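Local coordinates for putative Oleoyl-[acyl-carrier protein] thioesterase (PDB 2OWN) that probably hydrolyses the thioester of oleoyl-acyl-carrier protein, and of related acyl-ACPs, to release the free fatty acid, at residues L40-Q45 with A96-W101; A29-L34 with H200-V205. All blocks are in the same frame, centred on the assembly; numbering follows the deposited sequence.

Contact 1 of 2, residues L40-Q45 with A96-W101; sequences LASEDQ and AYREFW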
loop_
_atom_site.group_PDB
_atom_site.type_symbol
_atom_site.label_atom_id
_atom_site.label_comp_id
_atom_site.label_asym_id
_atom_site.label_seq_id
_atom_site.Cartn_x
_atom_site.Cartn_y
_atom_site.Cartn_z
ATOM N N LEU B 40 -8.853 1.616 -10.038
ATOM C CA LEU B 40 -9.438 0.258 -9.881
ATOM C C LEU B 40 -10.822 0.222 -10.541
ATOM O O LEU B 40 -11.119 -0.724 -11.257
ATOM C CB LEU B 40 -9.567 -0.169 -8.406
ATOM C CG LEU B 40 -10.093 -1.581 -8.090
ATOM C CD1 LEU B 40 -9.143 -2.654 -8.627
ATOM C CD2 LEU B 40 -10.299 -1.755 -6.603
ATOM N N ALA B 41 -11.645 1.248 -10.272
ATOM C CA ALA B 41 -12.991 1.412 -10.882
ATOM C C ALA B 41 -12.915 1.576 -12.421
ATOM O O ALA B 41 -13.754 1.003 -13.151
ATOM C CB ALA B 41 -13.742 2.598 -10.257
ATOM N N SER B 42 -11.908 2.331 -12.887
ATOM C CA SER B 42 -11.649 2.576 -14.322
ATOM C C SER B 42 -11.204 1.302 -15.057
ATOM O O SER B 42 -11.706 1.039 -16.152
ATOM C CB SER B 42 -10.628 3.715 -14.520
ATOM O OG SER B 42 -10.348 3.972 -15.887
ATOM N N GLU B 43 -10.268 0.541 -14.466
ATOM C CA GLU B 43 -9.791 -0.745 -15.058
ATOM C C GLU B 43 -10.912 -1.805 -15.125
ATOM O O GLU B 43 -10.975 -2.543 -16.104
ATOM C CB GLU B 43 -8.527 -1.301 -14.368
ATOM C CG GLU B 43 -7.259 -0.441 -14.619
ATOM C CD GLU B 43 -5.963 -0.989 -13.991
ATOM O OE1 GLU B 43 -5.886 -2.186 -13.611
ATOM O OE2 GLU B 43 -4.988 -0.203 -13.905
ATOM N N ASP B 44 -11.790 -1.837 -14.113
ATOM C CA ASP B 44 -12.947 -2.767 -14.070
ATOM C C ASP B 44 -14.041 -2.414 -15.065
ATOM O O ASP B 44 -14.705 -3.326 -15.551
ATOM C CB ASP B 44 -13.523 -2.882 -12.657
ATOM C CG ASP B 44 -12.542 -3.486 -11.685
ATOM O OD1 ASP B 44 -11.555 -4.139 -12.104
ATOM O OD2 ASP B 44 -12.735 -3.289 -10.481
ATOM N N GLN B 45 -14.266 -1.111 -15.306
ATOM C CA GLN B 45 -15.214 -0.637 -16.338
ATOM C C GLN B 45 -14.664 -1.110 -17.695
ATOM O O GLN B 45 -15.396 -1.723 -18.480
ATOM C CB GLN B 45 -15.371 0.900 -16.352
ATOM C CG GLN B 45 -16.386 1.430 -17.411
ATOM C CD GLN B 45 -16.604 2.946 -17.409
ATOM O OE1 GLN B 45 -15.873 3.706 -16.771
ATOM N NE2 GLN B 45 -17.613 3.387 -18.160
ATOM N N ALA B 96 -8.209 12.517 -23.836
ATOM C CA ALA B 96 -9.423 11.858 -23.315
ATOM C C ALA B 96 -9.734 12.425 -21.923
ATOM O O ALA B 96 -8.839 12.464 -21.082
ATOM C CB ALA B 96 -9.218 10.360 -23.235
ATOM N N TYR B 97 -10.989 12.838 -21.693
ATOM C CA TYR B 97 -11.471 13.419 -20.421
ATOM C C TYR B 97 -12.222 12.350 -19.604
ATOM O O TYR B 97 -13.278 11.892 -20.046
ATOM C CB TYR B 97 -12.350 14.646 -20.712
ATOM C CG TYR B 97 -12.926 15.343 -19.494
ATOM C CD1 TYR B 97 -12.076 15.998 -18.568
ATOM C CD2 TYR B 97 -14.329 15.407 -19.277
ATOM C CE1 TYR B 97 -12.608 16.673 -17.420
ATOM C CE2 TYR B 97 -14.875 16.083 -18.136
ATOM C CZ TYR B 97 -14.005 16.710 -17.214
ATOM O OH TYR B 97 -14.530 17.358 -16.125
ATOM N N ARG B 98 -11.678 11.980 -18.430
ATOM C CA ARG B 98 -12.251 10.959 -17.531
ATOM C C ARG B 98 -12.559 11.525 -16.135
ATOM O O ARG B 98 -11.677 12.125 -15.500
ATOM C CB ARG B 98 -11.299 9.770 -17.457
ATOM C CG ARG B 98 -11.736 8.594 -16.555
ATOM C CD ARG B 98 -10.899 7.340 -16.815
ATOM N NE ARG B 98 -11.350 6.697 -18.054
ATOM C CZ ARG B 98 -12.251 5.709 -18.168
ATOM N NH1 ARG B 98 -12.847 5.132 -17.111
ATOM N NH2 ARG B 98 -12.552 5.264 -19.393
ATOM N N GLU B 99 -13.798 11.297 -15.675
ATOM C CA GLU B 99 -14.309 11.738 -14.371
ATOM C C GLU B 99 -14.514 10.561 -13.404
ATOM O O GLU B 99 -14.843 9.448 -13.846
ATOM C CB GLU B 99 -15.625 12.480 -14.541
ATOM C CG GLU B 99 -15.484 13.838 -15.199
ATOM C CD GLU B 99 -16.821 14.480 -15.398
ATOM O OE1 GLU B 99 -17.483 14.218 -16.423
ATOM O OE2 GLU B 99 -17.196 15.320 -14.569
ATOM N N PHE B 100 -14.326 10.833 -12.103
ATOM C CA PHE B 100 -14.506 9.844 -11.011
ATOM C C PHE B 100 -15.216 10.510 -9.822
ATOM O O PHE B 100 -14.927 11.676 -9.528
ATOM C CB PHE B 100 -13.191 9.287 -10.438
ATOM C CG PHE B 100 -12.167 8.853 -11.454
ATOM C CD1 PHE B 100 -11.394 9.818 -12.136
ATOM C CD2 PHE B 100 -11.854 7.488 -11.638
ATOM C CE1 PHE B 100 -10.395 9.440 -13.066
ATOM C CE2 PHE B 100 -10.837 7.096 -12.570
ATOM C CZ PHE B 100 -10.109 8.078 -13.281
ATOM N N TRP B 101 -16.092 9.766 -9.138
ATOM C CA TRP B 101 -16.813 10.229 -7.937
ATOM C C TRP B 101 -16.680 9.183 -6.840
ATOM O O TRP B 101 -17.035 8.026 -7.077
ATOM C CB TRP B 101 -18.298 10.435 -8.198
ATOM C CG TRP B 101 -18.609 11.457 -9.187
ATOM C CD1 TRP B 101 -18.972 12.748 -8.945
ATOM C CD2 TRP B 101 -18.604 11.292 -10.602
ATOM N NE1 TRP B 101 -19.191 13.407 -10.127
ATOM C CE2 TRP B 101 -18.972 12.544 -11.167
ATOM C CE3 TRP B 101 -18.315 10.207 -11.462
ATOM C CZ2 TRP B 101 -19.060 12.752 -12.568
ATOM C CZ3 TRP B 101 -18.409 10.403 -12.875
ATOM C CH2 TRP B 101 -18.777 11.675 -13.404
#
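Ser-42, Gln-45 and Arg-98 meet because OG of Ser-42 and CG of Gln-45 and Arg-98 each lie anti to the backbone N (chi1 near 180° in all three), while a bend at chi3 of Arg-98 turns its guanidinium toward the helix. Ser-42 OG lies over one face of that group, 3.0 Å from Arg-98 NH1, at an angle too poor for a hydrogen bond. Gln-45, fully extended, brings OE1 to the guanidinium edge, where Arg-98 NH1 donates a weak bond of 3.4 Å at 143°; the amide and guanidinium planes stand 69° apart. Beside this polar group, Ser-42 CB touches the edge of the Phe-100 ring, 3.9 Å from CE2. Tyr-138 makes a cation-pi contact with Arg-98. The helix lies across strand 95-103 of an antiparallel sheet, consistent with the hot-dog fold of this family. With an alanine in place of Arg-98, Gln-45 OE1 would probably lose this donor and a gap would open next to Ser-42. Arg-98 NE also bonds weakly to an unidentified bound molecule. The chemistry is that of a buried cation held by several modest contacts, with no carboxylate from either segment pairing with it.

Contact 2 of 2, residues A29-L34 with H200-V205; sequences ATLTTL and HDLVHV
Leu-31, in the first turn of helix 31-48, meets Leu-202 and Val-205 of strand 200-209 tip to tip with its branched end, and the contact is wholly apolar. The closest approach is Leu-31 CG to Leu-202 CD1 at 3.6 Å. Further methyl contacts surround that point: Leu-31 CD2 lies 3.8 Å from Leu-202 CD1, and Leu-31 CD1 is 3.9 Å from Leu-202 CD2. Val-205 presents a single methyl, CG2, which stands 3.9 Å from Leu-31 CD1 and the same distance from Leu-31 CD2, so it meets both tips of the fork. Its chi1 of -176° sends CG1 anti to the backbone N and leaves CG2 as the branch that faces the helix.

The tight part ends there. Leu-34, one turn on, also points toward the strand without touching it, and on the strand Leu-202 is partly exposed whereas Val-205 is buried. Between them Val-203 and His-204 both face Gln-253 in a classic beta bulge, and both remain partly exposed. Behind Leu-31 the helix start is fixed by Thr-30, the N-cap, whose OG1 accepts from Thr-33 N at 3.1 Å and a nearly straight 168°.

Within the double hot-dog architecture expected of this family, the contact joins a helix of the N-terminal acyl-ACP thioesterase region to a strand of the C-terminal one. Phe-185 of helix 184-191 touches Leu-31 and Val-205, while Ile-72 of strand 61-72 lies against both leucines and Ile-252 and Trp-254 of strand 246-256 pack on Leu-202.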
loop_
_atom_site.group_PDB
_atom_site.type_symbol
_atom_site.label_atom_id
_atom_site.label_comp_id
_atom_site.label_asym_id
_atom_site.label_seq_id
_atom_site.Cartn_x
_atom_site.Cartn_y
_atom_site.Cartn_z
ATOM N N ALA B 29 -8.095 7.470 4.616
ATOM C CA ALA B 29 -7.450 7.054 3.363
ATOM C C ALA B 29 -6.420 8.069 2.879
ATOM O O ALA B 29 -6.632 9.275 3.003
ATOM C CB ALA B 29 -8.492 6.820 2.251
ATOM N N THR B 30 -5.302 7.563 2.373
ATOM C CA THR B 30 -4.239 8.394 1.832
ATOM C C THR B 30 -4.611 8.782 0.394
ATOM O O THR B 30 -5.538 8.187 -0.193
ATOM C CB THR B 30 -2.903 7.631 1.765
ATOM O OG1 THR B 30 -3.033 6.532 0.859
ATOM C CG2 THR B 30 -2.477 7.112 3.163
ATOM N N LEU B 31 -3.891 9.763 -0.162
ATOM C CA LEU B 31 -4.060 10.168 -1.584
ATOM C C LEU B 31 -3.695 9.023 -2.534
ATOM O O LEU B 31 -4.308 8.903 -3.599
ATOM C CB LEU B 31 -3.252 11.435 -1.968
ATOM C CG LEU B 31 -3.851 12.770 -1.566
ATOM C CD1 LEU B 31 -2.848 13.922 -1.724
ATOM C CD2 LEU B 31 -5.127 13.022 -2.380
ATOM N N THR B 32 -2.672 8.236 -2.157
ATOM C CA THR B 32 -2.230 7.030 -2.896
ATOM C C THR B 32 -3.446 6.092 -3.036
ATOM O O THR B 32 -3.787 5.724 -4.162
ATOM C CB THR B 32 -1.049 6.336 -2.208
ATOM O OG1 THR B 32 -0.002 7.297 -2.004
ATOM C CG2 THR B 32 -0.525 5.160 -3.038
ATOM N N THR B 33 -4.126 5.816 -1.912
ATOM C CA THR B 33 -5.360 4.982 -1.893
ATOM C C THR B 33 -6.503 5.569 -2.736
ATOM O O THR B 33 -7.167 4.814 -3.438
ATOM C CB THR B 33 -5.876 4.730 -0.463
ATOM O OG1 THR B 33 -4.920 3.916 0.204
ATOM C CG2 THR B 33 -7.283 4.015 -0.429
ATOM N N LEU B 34 -6.702 6.896 -2.651
ATOM C CA LEU B 34 -7.768 7.611 -3.395
ATOM C C LEU B 34 -7.611 7.394 -4.902
ATOM O O LEU B 34 -8.584 7.010 -5.560
ATOM C CB LEU B 34 -7.801 9.112 -3.075
ATOM C CG LEU B 34 -9.017 9.898 -3.584
ATOM C CD1 LEU B 34 -10.270 9.438 -2.852
ATOM C CD2 LEU B 34 -8.819 11.384 -3.389
ATOM N N HIS B 200 -3.697 19.175 9.404
ATOM C CA HIS B 200 -4.190 19.615 8.087
ATOM C C HIS B 200 -4.929 18.491 7.352
ATOM O O HIS B 200 -4.461 17.351 7.359
ATOM C CB HIS B 200 -3.058 20.176 7.204
ATOM C CG HIS B 200 -2.497 21.468 7.701
ATOM N ND1 HIS B 200 -1.451 21.526 8.595
ATOM C CD2 HIS B 200 -2.871 22.748 7.476
ATOM C CE1 HIS B 200 -1.201 22.787 8.894
ATOM N NE2 HIS B 200 -2.049 23.549 8.228
ATOM N N ASP B 201 -6.086 18.828 6.778
ATOM C CA ASP B 201 -6.936 17.927 5.982
ATOM C C ASP B 201 -6.913 18.392 4.536
ATOM O O ASP B 201 -6.846 19.589 4.280
ATOM C CB ASP B 201 -8.383 17.912 6.497
ATOM C CG ASP B 201 -8.549 17.157 7.812
ATOM O OD1 ASP B 201 -7.587 16.544 8.308
ATOM O OD2 ASP B 201 -9.674 17.150 8.347
ATOM N N LEU B 202 -7.018 17.437 3.613
ATOM C CA LEU B 202 -6.998 17.708 2.169
ATOM C C LEU B 202 -8.302 18.360 1.710
ATOM O O LEU B 202 -9.386 17.933 2.130
ATOM C CB LEU B 202 -6.768 16.414 1.376
ATOM C CG LEU B 202 -5.416 15.733 1.600
ATOM C CD1 LEU B 202 -5.480 14.278 1.213
ATOM C CD2 LEU B 202 -4.286 16.487 0.866
ATOM N N VAL B 203 -8.167 19.425 0.917
ATOM C CA VAL B 203 -9.274 20.178 0.318
ATOM C C VAL B 203 -9.242 20.003 -1.208
ATOM O O VAL B 203 -10.286 19.704 -1.809
ATOM C CB VAL B 203 -9.242 21.689 0.716
ATOM C CG1 VAL B 203 -10.373 22.483 0.065
ATOM C CG2 VAL B 203 -9.330 21.831 2.224
ATOM N N HIS B 204 -8.068 20.214 -1.821
ATOM C CA HIS B 204 -7.892 20.112 -3.273
ATOM C C HIS B 204 -6.477 19.662 -3.668
ATOM O O HIS B 204 -5.533 19.915 -2.918
ATOM C CB HIS B 204 -8.198 21.492 -3.876
ATOM C CG HIS B 204 -8.629 21.455 -5.303
ATOM N ND1 HIS B 204 -7.753 21.455 -6.367
ATOM C CD2 HIS B 204 -9.872 21.438 -5.835
ATOM C CE1 HIS B 204 -8.448 21.420 -7.493
ATOM N NE2 HIS B 204 -9.731 21.411 -7.196
ATOM N N VAL B 205 -6.353 18.973 -4.810
ATOM C CA VAL B 205 -5.065 18.501 -5.365
ATOM C C VAL B 205 -5.039 18.630 -6.909
ATOM O O VAL B 205 -5.993 18.208 -7.559
ATOM C CB VAL B 205 -4.756 17.012 -5.007
ATOM C CG1 VAL B 205 -3.375 16.593 -5.523
ATOM C CG2 VAL B 205 -4.837 16.748 -3.487
#

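From the N terminus the chain first reaches residues 29-34, where helix 31-48 begins, and about two turns later residues 40-45 on the same helix. Strand 95-103 then closes the shorter loop, contact 1, wholly within the N-terminal half. The wider loop closes only at residues 200-205, contact 2, so contact 1 is nested inside it and the two do not cross. One helix thus serves both: its start meets the C-terminal half, and its later turns lie over strands of the N-terminal half. The centres are 18 Å apart and the nearest atoms about 7 Å, so the contacts do not touch, yet both segments on the helix also pack against the second subunit.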